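Local coordinates for protein ribosome biogenesis GTPase A (Thermotoga maritima, PDB 3CNL) that binds and probably hydrolyses GTP as a circularly permuted GTPase, and is probably required for a late step of 50S ribosomal subunit assembly, at residues Phe160-Gly172 with Gln182-Arg194. Sequence-based numbering, arbitrary orientation.
Sequences FSEDLAAKLLLVG and QRIFERAFEIFAR
Ala166 and Ala188 meet where the two backbones come nearest: their CB atoms lie 3.9 Å apart, and such small side chains let the axes of 162-170 and 182-194 approach to 8.2 Å, crossing at -65°. The packing is knobs-into-holes, with the Ala166 methyl set among Ile184, Arg187, Ala188 and Ile191, and Ile191 answering between Asp163, Ala166, Lys167 and Leu170. Toward the C-terminal end of 162-170, Leu169 CD2 touches Phe185 CD1 at 3.7 Å, while Leu170 CD1 meets Ile191 CG2. Glu162 lies across the aliphatic part of Arg187, CG to CG 3.6 Å.

The polar part is a salt-bridge network. Arg187, bent at chi2 and chi3 (102°), puts NH2 a very short 2.5 Å from Asp163 OD1, which sits at the guanidinium edge; the N-H...O angle is 144°. NH1 reaches Glu190 OE2 nearly straight, in the guanidinium plane but above the carboxylate's. Asp163 OD2 takes Lys167 NZ on its syn lone pair. Replacing Arg187 by an alanine is likely to leave Asp163 with Lys167 but no cross-helix charge, and Glu190 without its guanidinium.

Helix 224-236 packs on the pair through Phe232, helix 202-212 covers Phe185 and Phe189, and Asn109 ND2 of the GTP site bonds Val171 O.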
ATOM      1  N   PHE A 160      -1.510  16.861   0.289  1.00 44.62           N
ATOM      2  CA  PHE A 160      -2.063  18.155   0.637  1.00 44.38           C
ATOM      3  C   PHE A 160      -2.666  18.110   2.042  1.00 43.48           C
ATOM      4  O   PHE A 160      -2.709  19.127   2.741  1.00 44.55           O
ATOM      5  CB  PHE A 160      -3.141  18.530  -0.383  1.00 45.76           C
ATOM      6  CG  PHE A 160      -4.207  17.478  -0.553  1.00 46.18           C
ATOM      7  CD1 PHE A 160      -5.527  17.752  -0.224  1.00 47.07           C
ATOM      8  CD2 PHE A 160      -3.881  16.202  -1.028  1.00 48.15           C
ATOM      9  CE1 PHE A 160      -6.518  16.779  -0.365  1.00 49.55           C
ATOM     10  CE2 PHE A 160      -4.857  15.219  -1.179  1.00 49.19           C
ATOM     11  CZ  PHE A 160      -6.179  15.503  -0.844  1.00 46.84           C
ATOM     12  N   SER A 161      -3.115  16.924   2.457  1.00 41.51           N
ATOM     13  CA  SER A 161      -3.846  16.779   3.703  1.00 39.02           C
ATOM     14  C   SER A 161      -3.065  16.019   4.775  1.00 37.57           C
ATOM     15  O   SER A 161      -2.187  15.201   4.485  1.00 37.10           O
ATOM     16  CB  SER A 161      -5.206  16.136   3.451  1.00 39.05           C
ATOM     17  OG  SER A 161      -5.077  14.767   3.128  1.00 39.09           O
ATOM     18  N   GLU A 162      -3.405  16.313   6.024  1.00 35.43           N
ATOM     19  CA  GLU A 162      -2.806  15.663   7.173  1.00 33.22           C
ATOM     20  C   GLU A 162      -3.284  14.203   7.234  1.00 31.21           C
ATOM     21  O   GLU A 162      -2.510  13.290   7.541  1.00 29.97           O
ATOM     22  CB  GLU A 162      -3.181  16.469   8.416  1.00 33.52           C
ATOM     23  CG  GLU A 162      -3.066  15.777   9.735  1.00 34.82           C
ATOM     24  CD  GLU A 162      -3.761  16.573  10.827  1.00 36.79           C
ATOM     25  OE1 GLU A 162      -3.281  17.693  11.134  1.00 35.99           O
ATOM     26  OE2 GLU A 162      -4.792  16.081  11.359  1.00 37.27           O
ATOM     27  N   ASP A 163      -4.559  13.999   6.914  1.00 29.31           N
ATOM     28  CA  ASP A 163      -5.149  12.673   6.932  1.00 28.34           C
ATOM     29  C   ASP A 163      -4.480  11.724   5.904  1.00 27.13           C
ATOM     30  O   ASP A 163      -4.183  10.569   6.206  1.00 26.37           O
ATOM     31  CB  ASP A 163      -6.644  12.783   6.679  1.00 28.69           C
ATOM     32  CG  ASP A 163      -7.338  11.457   6.791  1.00 29.73           C
ATOM     33  OD1 ASP A 163      -7.434  10.917   7.913  1.00 32.49           O
ATOM     34  OD2 ASP A 163      -7.795  10.953   5.761  1.00 31.20           O
ATOM     35  N   LEU A 164      -4.225  12.227   4.700  1.00 25.71           N
ATOM     36  CA  LEU A 164      -3.538  11.421   3.670  1.00 24.79           C
ATOM     37  C   LEU A 164      -2.109  11.041   4.086  1.00 23.80           C
ATOM     38  O   LEU A 164      -1.708   9.887   3.962  1.00 24.01           O
ATOM     39  CB  LEU A 164      -3.563  12.134   2.309  1.00 24.18           C
ATOM     40  CG  LEU A 164      -2.818  11.420   1.169  1.00 25.66           C
ATOM     41  CD1 LEU A 164      -3.447  10.069   0.848  1.00 23.73           C
ATOM     42  CD2 LEU A 164      -2.691  12.312  -0.097  1.00 25.71           C
ATOM     43  N   ALA A 165      -1.355  11.998   4.620  1.00 22.60           N
ATOM     44  CA  ALA A 165      -0.012  11.707   5.130  1.00 21.55           C
ATOM     45  C   ALA A 165      -0.056  10.665   6.257  1.00 21.03           C
ATOM     46  O   ALA A 165       0.747   9.731   6.275  1.00 21.33           O
ATOM     47  CB  ALA A 165       0.674  12.997   5.603  1.00 21.66           C
ATOM     48  N   ALA A 166      -1.005  10.819   7.180  1.00 19.98           N
ATOM     49  CA  ALA A 166      -1.137   9.924   8.318  1.00 20.03           C
ATOM     50  C   ALA A 166      -1.397   8.485   7.840  1.00 20.28           C
ATOM     51  O   ALA A 166      -0.760   7.559   8.309  1.00 21.31           O
ATOM     52  CB  ALA A 166      -2.260  10.397   9.212  1.00 19.51           C
ATOM     53  N   LYS A 167      -2.295   8.329   6.872  1.00 20.12           N
ATOM     54  CA  LYS A 167      -2.659   7.010   6.319  1.00 20.98           C
ATOM     55  C   LYS A 167      -1.518   6.352   5.529  1.00 20.79           C
ATOM     56  O   LYS A 167      -1.253   5.138   5.661  1.00 20.41           O
ATOM     57  CB  LYS A 167      -3.940   7.137   5.488  1.00 21.24           C
ATOM     58  CG  LYS A 167      -5.196   7.185   6.352  1.00 23.04           C
ATOM     59  CD  LYS A 167      -6.356   7.826   5.631  1.00 25.48           C
ATOM     60  CE  LYS A 167      -7.620   7.679   6.482  1.00 26.87           C
ATOM     61  NZ  LYS A 167      -8.752   8.467   5.907  1.00 27.92           N
ATOM     62  N   LEU A 168      -0.833   7.152   4.722  1.00 20.48           N
ATOM     63  CA  LEU A 168       0.383   6.684   4.049  1.00 20.67           C
ATOM     64  C   LEU A 168       1.503   6.319   5.022  1.00 20.58           C
ATOM     65  O   LEU A 168       2.290   5.410   4.748  1.00 21.59           O
ATOM     66  CB  LEU A 168       0.877   7.695   3.018  1.00 20.17           C
ATOM     67  CG  LEU A 168      -0.010   7.962   1.798  1.00 19.91           C
ATOM     68  CD1 LEU A 168       0.557   9.121   0.999  1.00 22.83           C
ATOM     69  CD2 LEU A 168      -0.072   6.684   0.928  1.00 19.33           C
ATOM     70  N   LEU A 169       1.606   7.033   6.136  1.00 20.27           N
ATOM     71  CA  LEU A 169       2.516   6.613   7.203  1.00 20.41           C
ATOM     72  C   LEU A 169       2.162   5.241   7.772  1.00 19.49           C
ATOM     73  O   LEU A 169       3.036   4.389   8.007  1.00 20.03           O
ATOM     74  CB  LEU A 169       2.520   7.663   8.340  1.00 20.95           C
ATOM     75  CG  LEU A 169       3.332   7.371   9.598  1.00 21.72           C
ATOM     76  CD1 LEU A 169       4.800   7.316   9.248  1.00 23.91           C
ATOM     77  CD2 LEU A 169       3.081   8.490  10.629  1.00 21.84           C
ATOM     78  N   LEU A 170       0.879   5.044   8.038  1.00 18.73           N
ATOM     79  CA  LEU A 170       0.395   3.797   8.656  1.00 18.29           C
ATOM     80  C   LEU A 170       0.624   2.548   7.769  1.00 18.72           C
ATOM     81  O   LEU A 170       0.790   1.447   8.274  1.00 18.53           O
ATOM     82  CB  LEU A 170      -1.111   3.947   9.000  1.00 18.02           C
ATOM     83  CG  LEU A 170      -1.491   4.792  10.217  1.00 17.70           C
ATOM     84  CD1 LEU A 170      -2.969   5.209  10.254  1.00 19.16           C
ATOM     85  CD2 LEU A 170      -1.137   4.087  11.507  1.00 17.71           C
ATOM     86  N   VAL A 171       0.599   2.714   6.447  1.00 19.09           N
ATOM     87  CA  VAL A 171       0.883   1.591   5.537  1.00 20.59           C
ATOM     88  C   VAL A 171       2.379   1.519   5.119  1.00 21.19           C
ATOM     89  O   VAL A 171       2.764   0.692   4.300  1.00 22.12           O
ATOM     90  CB  VAL A 171      -0.062   1.593   4.295  1.00 20.30           C
ATOM     91  CG1 VAL A 171      -1.517   1.387   4.734  1.00 20.23           C
ATOM     92  CG2 VAL A 171       0.085   2.879   3.499  1.00 20.05           C
ATOM     93  N   GLY A 172       3.215   2.360   5.721  1.00 22.24           N
ATOM     94  CA  GLY A 172       4.675   2.365   5.451  1.00 22.40           C
ATOM     95  C   GLY A 172       5.096   2.937   4.113  1.00 23.39           C
ATOM     96  O   GLY A 172       6.241   2.768   3.675  1.00 23.16           O
ATOM     97  N   GLN A 182       4.013  17.435  13.677  1.00 29.71           N
ATOM     98  CA  GLN A 182       3.714  16.427  14.712  1.00 28.03           C
ATOM     99  C   GLN A 182       2.239  16.014  14.712  1.00 26.30           C
ATOM    100  O   GLN A 182       1.883  14.934  15.200  1.00 25.35           O
ATOM    101  CB  GLN A 182       4.126  16.939  16.101  1.00 28.49           C
ATOM    102  CG  GLN A 182       3.298  18.114  16.629  1.00 28.46           C
ATOM    103  CD  GLN A 182       3.687  18.522  18.035  1.00 28.68           C
ATOM    104  OE1 GLN A 182       2.905  18.338  18.958  1.00 30.71           O
ATOM    105  NE2 GLN A 182       4.904  19.068  18.212  1.00 27.21           N
ATOM    106  N   ARG A 183       1.394  16.890  14.171  1.00 25.14           N
ATOM    107  CA  ARG A 183      -0.042  16.638  14.030  1.00 25.19           C
ATOM    108  C   ARG A 183      -0.339  15.475  13.078  1.00 24.77           C
ATOM    109  O   ARG A 183      -1.369  14.819  13.196  1.00 25.22           O
ATOM    110  CB  ARG A 183      -0.771  17.907  13.590  1.00 25.37           C
ATOM    111  CG  ARG A 183      -0.798  18.971  14.693  1.00 25.81           C
ATOM    112  CD  ARG A 183      -1.426  20.265  14.230  1.00 26.87           C
ATOM    113  NE  ARG A 183      -0.566  20.910  13.241  1.00 26.19           N
ATOM    114  CZ  ARG A 183      -0.634  22.190  12.902  1.00 26.48           C
ATOM    115  NH1 ARG A 183      -1.516  22.999  13.477  1.00 27.97           N
ATOM    116  NH2 ARG A 183       0.196  22.652  11.990  1.00 26.26           N
ATOM    117  N   ILE A 184       0.579  15.204  12.157  1.00 24.09           N
ATOM    118  CA  ILE A 184       0.463  14.033  11.303  1.00 23.14           C
ATOM    119  C   ILE A 184       0.699  12.735  12.085  1.00 22.33           C
ATOM    120  O   ILE A 184      -0.029  11.760  11.878  1.00 21.51           O
ATOM    121  CB  ILE A 184       1.398  14.144  10.076  1.00 23.36           C
ATOM    122  CG1 ILE A 184       0.914  15.273   9.176  1.00 23.08           C
ATOM    123  CG2 ILE A 184       1.475  12.795   9.329  1.00 24.10           C
ATOM    124  CD1 ILE A 184       1.913  15.684   8.073  1.00 23.86           C
ATOM    125  N   PHE A 185       1.690  12.724  12.990  1.00 22.04           N
ATOM    126  CA  PHE A 185       1.855  11.596  13.913  1.00 21.42           C
ATOM    127  C   PHE A 185       0.654  11.404  14.806  1.00 20.75           C
ATOM    128  O   PHE A 185       0.205  10.285  14.996  1.00 20.87           O
ATOM    129  CB  PHE A 185       3.107  11.718  14.794  1.00 22.32           C
ATOM    130  CG  PHE A 185       4.396  11.702  14.035  1.00 22.70           C
ATOM    131  CD1 PHE A 185       4.704  10.652  13.172  1.00 24.77           C
ATOM    132  CD2 PHE A 185       5.321  12.735  14.201  1.00 25.48           C
ATOM    133  CE1 PHE A 185       5.905  10.634  12.477  1.00 24.50           C
ATOM    134  CE2 PHE A 185       6.550  12.730  13.517  1.00 25.29           C
ATOM    135  CZ  PHE A 185       6.831  11.682  12.640  1.00 24.74           C
ATOM    136  N   GLU A 186       0.142  12.494  15.365  1.00 20.36           N
ATOM    137  CA  GLU A 186      -1.062  12.436  16.188  1.00 19.98           C
ATOM    138  C   GLU A 186      -2.288  11.891  15.432  1.00 19.89           C
ATOM    139  O   GLU A 186      -3.011  11.029  15.964  1.00 20.00           O
ATOM    140  CB  GLU A 186      -1.336  13.798  16.814  1.00 20.78           C
ATOM    141  CG  GLU A 186      -0.230  14.198  17.785  1.00 22.61           C
ATOM    142  CD  GLU A 186      -0.346  15.613  18.310  1.00 27.12           C
ATOM    143  OE1 GLU A 186       0.230  15.869  19.383  1.00 30.56           O
ATOM    144  OE2 GLU A 186      -0.964  16.483  17.658  1.00 24.02           O
ATOM    145  N   ARG A 187      -2.509  12.375  14.205  1.00 19.68           N
ATOM    146  CA  ARG A 187      -3.587  11.890  13.324  1.00 20.71           C
ATOM    147  C   ARG A 187      -3.471  10.385  13.084  1.00 19.58           C
ATOM    148  O   ARG A 187      -4.440   9.644  13.186  1.00 19.39           O
ATOM    149  CB  ARG A 187      -3.473  12.573  11.955  1.00 21.33           C
ATOM    150  CG  ARG A 187      -4.763  13.000  11.262  1.00 27.18           C
ATOM    151  CD  ARG A 187      -5.708  11.947  10.752  1.00 32.65           C
ATOM    152  NE  ARG A 187      -6.830  11.786  11.670  1.00 36.56           N
ATOM    153  CZ  ARG A 187      -7.984  11.168  11.424  1.00 36.31           C
ATOM    154  NH1 ARG A 187      -8.872  11.072  12.402  1.00 35.95           N
ATOM    155  NH2 ARG A 187      -8.270  10.641  10.239  1.00 40.26           N
ATOM    156  N   ALA A 188      -2.283   9.954  12.700  1.00 19.65           N
ATOM    157  CA  ALA A 188      -2.014   8.527  12.468  1.00 20.57           C
ATOM    158  C   ALA A 188      -2.300   7.704  13.714  1.00 20.83           C
ATOM    159  O   ALA A 188      -2.900   6.637  13.623  1.00 21.74           O
ATOM    160  CB  ALA A 188      -0.564   8.325  12.037  1.00 19.65           C
ATOM    161  N   PHE A 189      -1.845   8.173  14.871  1.00 20.96           N
ATOM    162  CA  PHE A 189      -2.141   7.462  16.125  1.00 21.44           C
ATOM    163  C   PHE A 189      -3.661   7.431  16.386  1.00 21.77           C
ATOM    164  O   PHE A 189      -4.206   6.392  16.729  1.00 21.18           O
ATOM    165  CB  PHE A 189      -1.375   8.062  17.331  1.00 21.41           C
ATOM    166  CG  PHE A 189      -1.649   7.345  18.619  1.00 21.74           C
ATOM    167  CD1 PHE A 189      -1.193   6.042  18.810  1.00 23.25           C
ATOM    168  CD2 PHE A 189      -2.398   7.945  19.622  1.00 21.99           C
ATOM    169  CE1 PHE A 189      -1.475   5.351  20.003  1.00 24.78           C
ATOM    170  CE2 PHE A 189      -2.680   7.267  20.810  1.00 23.10           C
ATOM    171  CZ  PHE A 189      -2.213   5.979  21.000  1.00 22.33           C
ATOM    172  N   GLU A 190      -4.337   8.558  16.181  1.00 22.33           N
ATOM    173  CA  GLU A 190      -5.800   8.626  16.335  1.00 25.39           C
ATOM    174  C   GLU A 190      -6.514   7.570  15.468  1.00 24.09           C
ATOM    175  O   GLU A 190      -7.399   6.846  15.937  1.00 23.60           O
ATOM    176  CB  GLU A 190      -6.292  10.039  15.987  1.00 24.33           C
ATOM    177  CG  GLU A 190      -7.787  10.256  16.127  1.00 28.35           C
ATOM    178  CD  GLU A 190      -8.163  11.710  15.888  1.00 27.96           C
ATOM    179  OE1 GLU A 190      -8.568  12.380  16.860  1.00 37.24           O
ATOM    180  OE2 GLU A 190      -8.019  12.201  14.747  1.00 33.54           O
ATOM    181  N   ILE A 191      -6.111   7.479  14.210  1.00 23.71           N
ATOM    182  CA  ILE A 191      -6.674   6.493  13.282  1.00 24.19           C
ATOM    183  C   ILE A 191      -6.404   5.089  13.779  1.00 24.77           C
ATOM    184  O   ILE A 191      -7.323   4.259  13.839  1.00 25.01           O
ATOM    185  CB  ILE A 191      -6.130   6.670  11.836  1.00 24.08           C
ATOM    186  CG1 ILE A 191      -6.547   8.020  11.265  1.00 22.95           C
ATOM    187  CG2 ILE A 191      -6.620   5.516  10.905  1.00 24.83           C
ATOM    188  CD1 ILE A 191      -5.703   8.434  10.067  1.00 21.96           C
ATOM    189  N   PHE A 192      -5.154   4.835  14.180  1.00 25.29           N
ATOM    190  CA  PHE A 192      -4.799   3.558  14.761  1.00 26.01           C
ATOM    191  C   PHE A 192      -5.653   3.248  16.004  1.00 27.30           C
ATOM    192  O   PHE A 192      -6.296   2.189  16.093  1.00 27.20           O
ATOM    193  CB  PHE A 192      -3.301   3.507  15.105  1.00 25.13           C
ATOM    194  CG  PHE A 192      -2.902   2.242  15.784  1.00 25.71           C
ATOM    195  CD1 PHE A 192      -2.753   1.074  15.048  1.00 24.38           C
ATOM    196  CD2 PHE A 192      -2.732   2.197  17.177  1.00 25.85           C
ATOM    197  CE1 PHE A 192      -2.411  -0.112  15.672  1.00 25.50           C
ATOM    198  CE2 PHE A 192      -2.389   1.007  17.813  1.00 25.30           C
ATOM    199  CZ  PHE A 192      -2.227  -0.143  17.064  1.00 24.60           C
ATOM    200  N   ALA A 193      -5.654   4.183  16.944  1.00 28.64           N
ATOM    201  CA  ALA A 193      -6.303   4.010  18.230  1.00 30.81           C
ATOM    202  C   ALA A 193      -7.769   3.696  18.031  1.00 32.63           C
ATOM    203  O   ALA A 193      -8.278   2.746  18.626  1.00 33.15           O
ATOM    204  CB  ALA A 193      -6.143   5.255  19.074  1.00 30.78           C
ATOM    205  N   ARG A 194      -8.437   4.466  17.173  1.00 34.20           N
ATOM    206  CA  ARG A 194      -9.826   4.177  16.832  1.00 37.10           C
ATOM    207  C   ARG A 194     -10.026   2.792  16.205  1.00 38.13           C
ATOM    208  O   ARG A 194     -10.953   2.091  16.589  1.00 39.26           O
ATOM    209  CB  ARG A 194     -10.413   5.261  15.929  1.00 37.38           C
ATOM    210  CG  ARG A 194     -10.677   6.580  16.660  1.00 40.59           C
ATOM    211  CD  ARG A 194     -12.069   7.125  16.323  1.00 46.76           C
ATOM    212  NE  ARG A 194     -13.135   6.283  16.880  1.00 49.98           N
ATOM    213  CZ  ARG A 194     -14.359   6.163  16.366  1.00 51.19           C
ATOM    214  NH1 ARG A 194     -14.703   6.819  15.259  1.00 53.35           N
ATOM    215  NH2 ARG A 194     -15.243   5.370  16.961  1.00 53.92           N
TER
HETATM  216  O   HOH W   1      -3.811  15.634  14.541  1.00 33.76           O